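Local structure of serine protease pet (Escherichia coli, 4OM9) at residues L16-V30 against S41-A53. The protein is a secreted autotransporter enterotoxin of enteroaggregative E. coli and a serine endopeptidase that probably cleaves host alpha-fodrin. Numbering follows the deposited sequence.
Sequences LAQNKGVFQPGSTHV and SFPALPVPDFSSA
Gly26 and Ser27 run antiparallel to Pro46 and Val47, with Gly26 N donating to Val47 O (2.8 Å) and Val47 N to Ser27 O (2.9 Å), though neither segment is a regular strand here. Farther along, Phe42 N donates to Val30 O.

At the other end, Asn19 does the work of a backbone pair. Its OD1 accepts from Phe50 N (2.9 Å) on an in-plane lone pair. Its ND2 donates to Pro48 O (2.9 Å) and, almost straight at 175°, to Phe23 O of its own segment. Three bonds thus fix the rotation of the amide.

Val47 fills the middle. With CG1 anti to its backbone N (chi1 177°), that methyl meets Leu16 CD1 at 3.9 Å, while CG2 packs on Val30 CG2. The edge of Phe23 points at a face of Phe42 in a T-shaped stack, ring centres 5.3 Å apart and planes at 78°. Leu16 splits its methyls: CD2 touches Phe42 CE2 (3.6 Å) and CD1 lies near Phe50 CE2. Phe199 packs edge-to-face with Phe42, and Phe148 and Val150 of strand 143-151 continue the apolar cluster.

The contact ties the loop after helix 10-17 to the loop before strand 60-63 in the protease region, of the PA clan and so probably chymotrypsin-like. Five hydrogen bonds, two through the Asn19 amide, run beside an apolar layer and satisfy backbone polar atoms there, chiefly around Asn19 and Val47.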
ATOM      1  N   LEU A  16     -19.625  -7.552   4.558  1.00 30.56           N
ATOM      2  CA  LEU A  16     -19.298  -8.788   5.254  1.00 30.58           C
ATOM      3  C   LEU A  16     -19.459  -9.993   4.331  1.00 29.69           C
ATOM      4  O   LEU A  16     -18.616 -10.880   4.328  1.00 29.58           O
ATOM      5  CB  LEU A  16     -20.170  -8.961   6.501  1.00 31.16           C
ATOM      6  CG  LEU A  16     -20.031 -10.250   7.316  1.00 31.37           C
ATOM      7  CD1 LEU A  16     -18.587 -10.559   7.670  1.00 31.72           C
ATOM      8  CD2 LEU A  16     -20.869 -10.156   8.580  1.00 32.16           C
ATOM      9  N   ALA A  17     -20.545 -10.020   3.564  1.00 30.26           N
ATOM     10  CA  ALA A  17     -20.840 -11.180   2.729  1.00 31.33           C
ATOM     11  C   ALA A  17     -19.851 -11.252   1.580  1.00 29.74           C
ATOM     12  O   ALA A  17     -19.538 -12.324   1.099  1.00 30.84           O
ATOM     13  CB  ALA A  17     -22.274 -11.132   2.188  1.00 28.35           C
ATOM     14  N   GLN A  18     -19.337 -10.103   1.156  1.00 28.11           N
ATOM     15  CA  GLN A  18     -18.553 -10.071  -0.061  1.00 27.73           C
ATOM     16  C   GLN A  18     -17.083  -9.867   0.264  1.00 28.15           C
ATOM     17  O   GLN A  18     -16.270  -9.604  -0.630  1.00 31.46           O
ATOM     18  CB  GLN A  18     -19.110  -8.985  -0.991  1.00 28.26           C
ATOM     19  CG  GLN A  18     -20.609  -9.217  -1.262  1.00 27.31           C
ATOM     20  CD  GLN A  18     -21.261  -8.092  -2.018  1.00 27.41           C
ATOM     21  OE1 GLN A  18     -20.626  -7.442  -2.860  1.00 27.51           O
ATOM     22  NE2 GLN A  18     -22.542  -7.851  -1.735  1.00 27.48           N
ATOM     23  N   ASN A  19     -16.755 -10.018   1.552  1.00 28.71           N
ATOM     24  CA  ASN A  19     -15.380  -9.869   2.030  1.00 31.36           C
ATOM     25  C   ASN A  19     -14.738  -8.547   1.566  1.00 29.57           C
ATOM     26  O   ASN A  19     -13.601  -8.510   1.085  1.00 31.23           O
ATOM     27  CB  ASN A  19     -14.526 -11.057   1.582  1.00 29.86           C
ATOM     28  CG  ASN A  19     -14.847 -12.330   2.347  1.00 30.12           C
ATOM     29  OD1 ASN A  19     -15.133 -13.365   1.749  1.00 31.85           O
ATOM     30  ND2 ASN A  19     -14.796 -12.265   3.665  1.00 29.61           N
ATOM     31  N   LYS A  20     -15.494  -7.470   1.737  1.00 35.59           N
ATOM     32  CA  LYS A  20     -15.073  -6.127   1.391  1.00 31.84           C
ATOM     33  C   LYS A  20     -14.842  -5.280   2.645  1.00 33.94           C
ATOM     34  O   LYS A  20     -15.304  -5.626   3.729  1.00 34.37           O
ATOM     35  CB  LYS A  20     -16.129  -5.478   0.493  1.00 33.24           C
ATOM     36  CG  LYS A  20     -16.357  -6.198  -0.842  1.00 32.42           C
ATOM     37  CD  LYS A  20     -15.265  -5.831  -1.824  1.00 32.32           C
ATOM     38  CE  LYS A  20     -15.376  -6.640  -3.104  1.00 42.66           C
ATOM     39  NZ  LYS A  20     -14.148  -6.473  -3.930  1.00 40.34           N
ATOM     40  N   GLY A  21     -14.118  -4.172   2.490  1.00 31.99           N
ATOM     41  CA  GLY A  21     -13.904  -3.222   3.571  1.00 33.03           C
ATOM     42  C   GLY A  21     -13.116  -3.780   4.735  1.00 33.48           C
ATOM     43  O   GLY A  21     -11.974  -4.197   4.550  1.00 33.45           O
ATOM     44  N   VAL A  22     -13.718  -3.796   5.931  1.00 33.97           N
ATOM     45  CA  VAL A  22     -13.024  -4.341   7.103  1.00 36.63           C
ATOM     46  C   VAL A  22     -13.144  -5.849   7.219  1.00 34.11           C
ATOM     47  O   VAL A  22     -12.552  -6.445   8.118  1.00 34.71           O
ATOM     48  CB  VAL A  22     -13.531  -3.745   8.435  1.00 37.70           C
ATOM     49  CG1 VAL A  22     -13.229  -2.214   8.518  1.00 36.46           C
ATOM     50  CG2 VAL A  22     -15.009  -4.090   8.671  1.00 35.22           C
ATOM     51  N   PHE A  23     -13.906  -6.462   6.319  1.00 34.13           N
ATOM     52  CA  PHE A  23     -14.239  -7.872   6.451  1.00 33.80           C
ATOM     53  C   PHE A  23     -13.429  -8.752   5.498  1.00 36.70           C
ATOM     54  O   PHE A  23     -13.959  -9.701   4.904  1.00 32.54           O
ATOM     55  CB  PHE A  23     -15.727  -8.092   6.201  1.00 32.55           C
ATOM     56  CG  PHE A  23     -16.623  -7.411   7.198  1.00 33.15           C
ATOM     57  CD1 PHE A  23     -16.720  -7.881   8.493  1.00 34.49           C
ATOM     58  CD2 PHE A  23     -17.394  -6.321   6.824  1.00 34.55           C
ATOM     59  CE1 PHE A  23     -17.568  -7.281   9.405  1.00 35.32           C
ATOM     60  CE2 PHE A  23     -18.235  -5.724   7.712  1.00 36.44           C
ATOM     61  CZ  PHE A  23     -18.320  -6.203   9.017  1.00 38.65           C
ATOM     62  N   GLN A  24     -12.153  -8.412   5.343  1.00 41.28           N
ATOM     63  CA  GLN A  24     -11.211  -9.257   4.634  1.00 40.40           C
ATOM     64  C   GLN A  24     -11.152 -10.620   5.296  1.00 43.40           C
ATOM     65  O   GLN A  24     -11.276 -10.718   6.523  1.00 42.68           O
ATOM     66  CB  GLN A  24      -9.827  -8.620   4.613  1.00 42.96           C
ATOM     67  CG  GLN A  24      -9.848  -7.227   4.046  1.00 39.75           C
ATOM     68  CD  GLN A  24     -10.403  -7.216   2.648  1.00 43.02           C
ATOM     69  OE1 GLN A  24      -9.980  -8.002   1.811  1.00 44.50           O
ATOM     70  NE2 GLN A  24     -11.364  -6.338   2.387  1.00 43.37           N
ATOM     71  N   PRO A  25     -10.968 -11.676   4.485  1.00 41.23           N
ATOM     72  CA  PRO A  25     -10.891 -13.043   5.009  1.00 46.53           C
ATOM     73  C   PRO A  25      -9.823 -13.165   6.090  1.00 46.46           C
ATOM     74  O   PRO A  25      -8.693 -12.743   5.855  1.00 41.68           O
ATOM     75  CB  PRO A  25     -10.521 -13.888   3.771  1.00 42.93           C
ATOM     76  CG  PRO A  25     -10.955 -13.063   2.595  1.00 44.50           C
ATOM     77  CD  PRO A  25     -10.750 -11.620   3.027  1.00 40.94           C
ATOM     78  N   GLY A  26     -10.186 -13.723   7.248  1.00 36.90           N
ATOM     79  CA  GLY A  26      -9.237 -13.955   8.317  1.00 40.42           C
ATOM     80  C   GLY A  26      -9.096 -12.794   9.300  1.00 46.51           C
ATOM     81  O   GLY A  26      -8.379 -12.915  10.298  1.00 48.64           O
ATOM     82  N   SER A  27      -9.758 -11.672   9.020  1.00 46.42           N
ATOM     83  CA  SER A  27      -9.712 -10.519   9.917  1.00 47.48           C
ATOM     84  C   SER A  27     -10.283 -10.858  11.292  1.00 51.41           C
ATOM     85  O   SER A  27     -11.430 -11.291  11.411  1.00 51.94           O
ATOM     86  CB  SER A  27     -10.485  -9.333   9.334  1.00 42.45           C
ATOM     87  OG  SER A  27      -9.880  -8.848   8.161  1.00 41.80           O
ATOM     88  N   THR A  28      -9.477 -10.665  12.325  1.00 61.11           N
ATOM     89  CA  THR A  28      -9.937 -10.866  13.692  1.00 66.49           C
ATOM     90  C   THR A  28     -10.293  -9.528  14.345  1.00 64.76           C
ATOM     91  O   THR A  28      -9.878  -8.474  13.857  1.00 63.37           O
ATOM     92  CB  THR A  28      -8.867 -11.565  14.536  1.00 70.09           C
ATOM     93  OG1 THR A  28      -7.711 -10.723  14.618  1.00 68.44           O
ATOM     94  CG2 THR A  28      -8.481 -12.895  13.912  1.00 58.16           C
ATOM     95  N   HIS A  29     -11.062  -9.585  15.436  1.00 62.51           N
ATOM     96  CA  HIS A  29     -11.364  -8.417  16.271  1.00 62.76           C
ATOM     97  C   HIS A  29     -12.012  -7.290  15.492  1.00 61.56           C
ATOM     98  O   HIS A  29     -11.643  -6.129  15.644  1.00 65.54           O
ATOM     99  CB  HIS A  29     -10.092  -7.894  16.945  1.00 68.56           C
ATOM    100  CG  HIS A  29      -9.611  -8.757  18.071  1.00 81.61           C
ATOM    101  ND1 HIS A  29     -10.242  -9.925  18.431  1.00 80.82           N
ATOM    102  CD2 HIS A  29      -8.570  -8.606  18.923  1.00 83.35           C
ATOM    103  CE1 HIS A  29      -9.605 -10.466  19.457  1.00 80.53           C
ATOM    104  NE2 HIS A  29      -8.590  -9.686  19.776  1.00 81.39           N
ATOM    105  N   VAL A  30     -12.975  -7.641  14.652  1.00 47.84           N
ATOM    106  CA  VAL A  30     -13.629  -6.666  13.798  1.00 41.51           C
ATOM    107  C   VAL A  30     -14.766  -5.993  14.544  1.00 43.81           C
ATOM    108  O   VAL A  30     -15.594  -6.660  15.168  1.00 46.29           O
ATOM    109  CB  VAL A  30     -14.171  -7.335  12.498  1.00 41.86           C
ATOM    110  CG1 VAL A  30     -14.820  -6.310  11.579  1.00 36.45           C
ATOM    111  CG2 VAL A  30     -13.059  -8.076  11.765  1.00 41.71           C
ATOM    112  N   SER A  41     -19.179  -4.996  18.203  1.00 54.78           N
ATOM    113  CA  SER A  41     -18.093  -5.946  18.048  1.00 53.21           C
ATOM    114  C   SER A  41     -18.582  -7.310  17.573  1.00 54.48           C
ATOM    115  O   SER A  41     -19.387  -7.972  18.218  1.00 52.05           O
ATOM    116  CB  SER A  41     -17.328  -6.102  19.362  1.00 59.16           C
ATOM    117  OG  SER A  41     -16.630  -4.913  19.689  1.00 71.95           O
ATOM    118  N   PHE A  42     -18.073  -7.720  16.423  1.00 48.93           N
ATOM    119  CA  PHE A  42     -18.277  -9.064  15.934  1.00 44.69           C
ATOM    120  C   PHE A  42     -17.527 -10.037  16.842  1.00 45.76           C
ATOM    121  O   PHE A  42     -16.652  -9.621  17.603  1.00 49.55           O
ATOM    122  CB  PHE A  42     -17.822  -9.148  14.470  1.00 43.15           C
ATOM    123  CG  PHE A  42     -18.847  -8.631  13.510  1.00 38.84           C
ATOM    124  CD1 PHE A  42     -18.966  -7.273  13.273  1.00 39.85           C
ATOM    125  CD2 PHE A  42     -19.726  -9.506  12.874  1.00 37.24           C
ATOM    126  CE1 PHE A  42     -19.932  -6.800  12.410  1.00 39.35           C
ATOM    127  CE2 PHE A  42     -20.693  -9.040  12.001  1.00 35.07           C
ATOM    128  CZ  PHE A  42     -20.799  -7.698  11.762  1.00 35.23           C
ATOM    129  N   PRO A  43     -17.885 -11.331  16.795  1.00 43.22           N
ATOM    130  CA  PRO A  43     -17.272 -12.309  17.703  1.00 48.52           C
ATOM    131  C   PRO A  43     -15.774 -12.501  17.470  1.00 49.22           C
ATOM    132  O   PRO A  43     -15.273 -12.246  16.372  1.00 45.18           O
ATOM    133  CB  PRO A  43     -18.038 -13.596  17.395  1.00 46.57           C
ATOM    134  CG  PRO A  43     -18.573 -13.396  16.027  1.00 38.44           C
ATOM    135  CD  PRO A  43     -18.916 -11.951  15.946  1.00 38.40           C
ATOM    136  N   ALA A  44     -15.072 -12.950  18.506  1.00 68.07           N
ATOM    137  CA  ALA A  44     -13.632 -13.150  18.416  1.00 72.12           C
ATOM    138  C   ALA A  44     -13.317 -14.354  17.551  1.00 71.48           C
ATOM    139  O   ALA A  44     -12.949 -15.416  18.053  1.00 72.86           O
ATOM    140  CB  ALA A  44     -13.026 -13.318  19.800  1.00 77.99           C
ATOM    141  N   LEU A  45     -13.487 -14.182  16.244  1.00 56.04           N
ATOM    142  CA  LEU A  45     -13.151 -15.205  15.257  1.00 53.83           C
ATOM    143  C   LEU A  45     -12.603 -14.516  14.021  1.00 48.66           C
ATOM    144  O   LEU A  45     -12.850 -13.330  13.829  1.00 52.02           O
ATOM    145  CB  LEU A  45     -14.380 -16.037  14.889  1.00 47.68           C
ATOM    146  CG  LEU A  45     -15.147 -16.813  15.966  1.00 52.08           C
ATOM    147  CD1 LEU A  45     -16.382 -17.420  15.348  1.00 41.61           C
ATOM    148  CD2 LEU A  45     -14.295 -17.899  16.604  1.00 53.83           C
ATOM    149  N   PRO A  46     -11.860 -15.245  13.169  1.00 50.02           N
ATOM    150  CA  PRO A  46     -11.524 -14.649  11.871  1.00 47.71           C
ATOM    151  C   PRO A  46     -12.768 -14.538  11.009  1.00 43.00           C
ATOM    152  O   PRO A  46     -13.656 -15.378  11.129  1.00 39.84           O
ATOM    153  CB  PRO A  46     -10.526 -15.642  11.261  1.00 46.23           C
ATOM    154  CG  PRO A  46     -10.079 -16.506  12.399  1.00 46.08           C
ATOM    155  CD  PRO A  46     -11.235 -16.565  13.342  1.00 48.75           C
ATOM    156  N   VAL A  47     -12.841 -13.518  10.166  1.00 36.98           N
ATOM    157  CA  VAL A  47     -13.919 -13.436   9.188  1.00 34.98           C
ATOM    158  C   VAL A  47     -13.810 -14.605   8.220  1.00 32.47           C
ATOM    159  O   VAL A  47     -12.723 -14.921   7.743  1.00 33.68           O
ATOM    160  CB  VAL A  47     -13.886 -12.102   8.403  1.00 34.86           C
ATOM    161  CG1 VAL A  47     -14.968 -12.058   7.339  1.00 31.85           C
ATOM    162  CG2 VAL A  47     -14.035 -10.928   9.361  1.00 33.79           C
ATOM    163  N   PRO A  48     -14.936 -15.260   7.931  1.00 34.62           N
ATOM    164  CA  PRO A  48     -14.914 -16.353   6.945  1.00 34.62           C
ATOM    165  C   PRO A  48     -14.487 -15.873   5.568  1.00 36.33           C
ATOM    166  O   PRO A  48     -14.557 -14.675   5.274  1.00 38.79           O
ATOM    167  CB  PRO A  48     -16.370 -16.835   6.906  1.00 36.44           C
ATOM    168  CG  PRO A  48     -16.971 -16.355   8.217  1.00 38.36           C
ATOM    169  CD  PRO A  48     -16.265 -15.064   8.533  1.00 35.56           C
ATOM    170  N   ASP A  49     -14.032 -16.801   4.734  1.00 37.93           N
ATOM    171  CA  ASP A  49     -13.896 -16.539   3.315  1.00 37.95           C
ATOM    172  C   ASP A  49     -15.186 -17.017   2.670  1.00 35.42           C
ATOM    173  O   ASP A  49     -15.472 -18.217   2.621  1.00 34.31           O
ATOM    174  CB  ASP A  49     -12.670 -17.252   2.728  1.00 39.63           C
ATOM    175  CG  ASP A  49     -12.455 -16.948   1.240  1.00 41.39           C
ATOM    176  OD1 ASP A  49     -13.439 -16.791   0.487  1.00 44.94           O
ATOM    177  OD2 ASP A  49     -11.281 -16.871   0.819  1.00 46.37           O
ATOM    178  N   PHE A  50     -15.974 -16.078   2.178  1.00 28.18           N
ATOM    179  CA  PHE A  50     -17.221 -16.432   1.526  1.00 27.61           C
ATOM    180  C   PHE A  50     -17.132 -16.671   0.010  1.00 27.99           C
ATOM    181  O   PHE A  50     -18.165 -16.703  -0.671  1.00 28.83           O
ATOM    182  CB  PHE A  50     -18.255 -15.352   1.786  1.00 27.62           C
ATOM    183  CG  PHE A  50     -18.586 -15.179   3.230  1.00 28.34           C
ATOM    184  CD1 PHE A  50     -19.118 -16.234   3.959  1.00 28.64           C
ATOM    185  CD2 PHE A  50     -18.376 -13.953   3.866  1.00 28.84           C
ATOM    186  CE1 PHE A  50     -19.431 -16.077   5.290  1.00 29.41           C
ATOM    187  CE2 PHE A  50     -18.704 -13.789   5.204  1.00 29.59           C
ATOM    188  CZ  PHE A  50     -19.231 -14.845   5.918  1.00 29.89           C
ATOM    189  N   SER A  51     -15.938 -16.860  -0.533  1.00 32.40           N
ATOM    190  CA  SER A  51     -15.853 -16.981  -1.991  1.00 31.61           C
ATOM    191  C   SER A  51     -16.357 -18.337  -2.543  1.00 27.62           C
ATOM    192  O   SER A  51     -16.495 -18.477  -3.739  1.00 26.79           O
ATOM    193  CB  SER A  51     -14.428 -16.719  -2.472  1.00 34.66           C
ATOM    194  OG  SER A  51     -13.497 -17.550  -1.812  1.00 39.06           O
ATOM    195  N   SER A  52     -16.684 -19.307  -1.691  1.00 32.74           N
ATOM    196  CA  SER A  52     -17.270 -20.573  -2.191  1.00 31.74           C
ATOM    197  C   SER A  52     -18.770 -20.449  -2.513  1.00 29.69           C
ATOM    198  O   SER A  52     -19.362 -21.328  -3.168  1.00 29.74           O
ATOM    199  CB  SER A  52     -17.053 -21.699  -1.184  1.00 30.70           C
ATOM    200  OG  SER A  52     -15.682 -21.809  -0.846  1.00 36.18           O
ATOM    201  N   ALA A  53     -19.379 -19.353  -2.072  1.00 25.72           N
ATOM    202  CA  ALA A  53     -20.781 -19.070  -2.372  1.00 26.20           C
ATOM    203  C   ALA A  53     -20.981 -18.747  -3.855  1.00 24.86           C
ATOM    204  O   ALA A  53     -20.151 -18.072  -4.466  1.00 24.77           O
ATOM    205  CB  ALA A  53     -21.302 -17.899  -1.496  1.00 25.67           C
TER
HETATM  206  O   HOH W   1     -18.427 -13.420  -1.495  1.00 30.72           O
HETATM  207  O   HOH W   2     -14.524  -8.225  17.942  1.00 49.34           O
HETATM  208  O   HOH W   3     -14.381 -10.700  14.118  1.00 49.36           O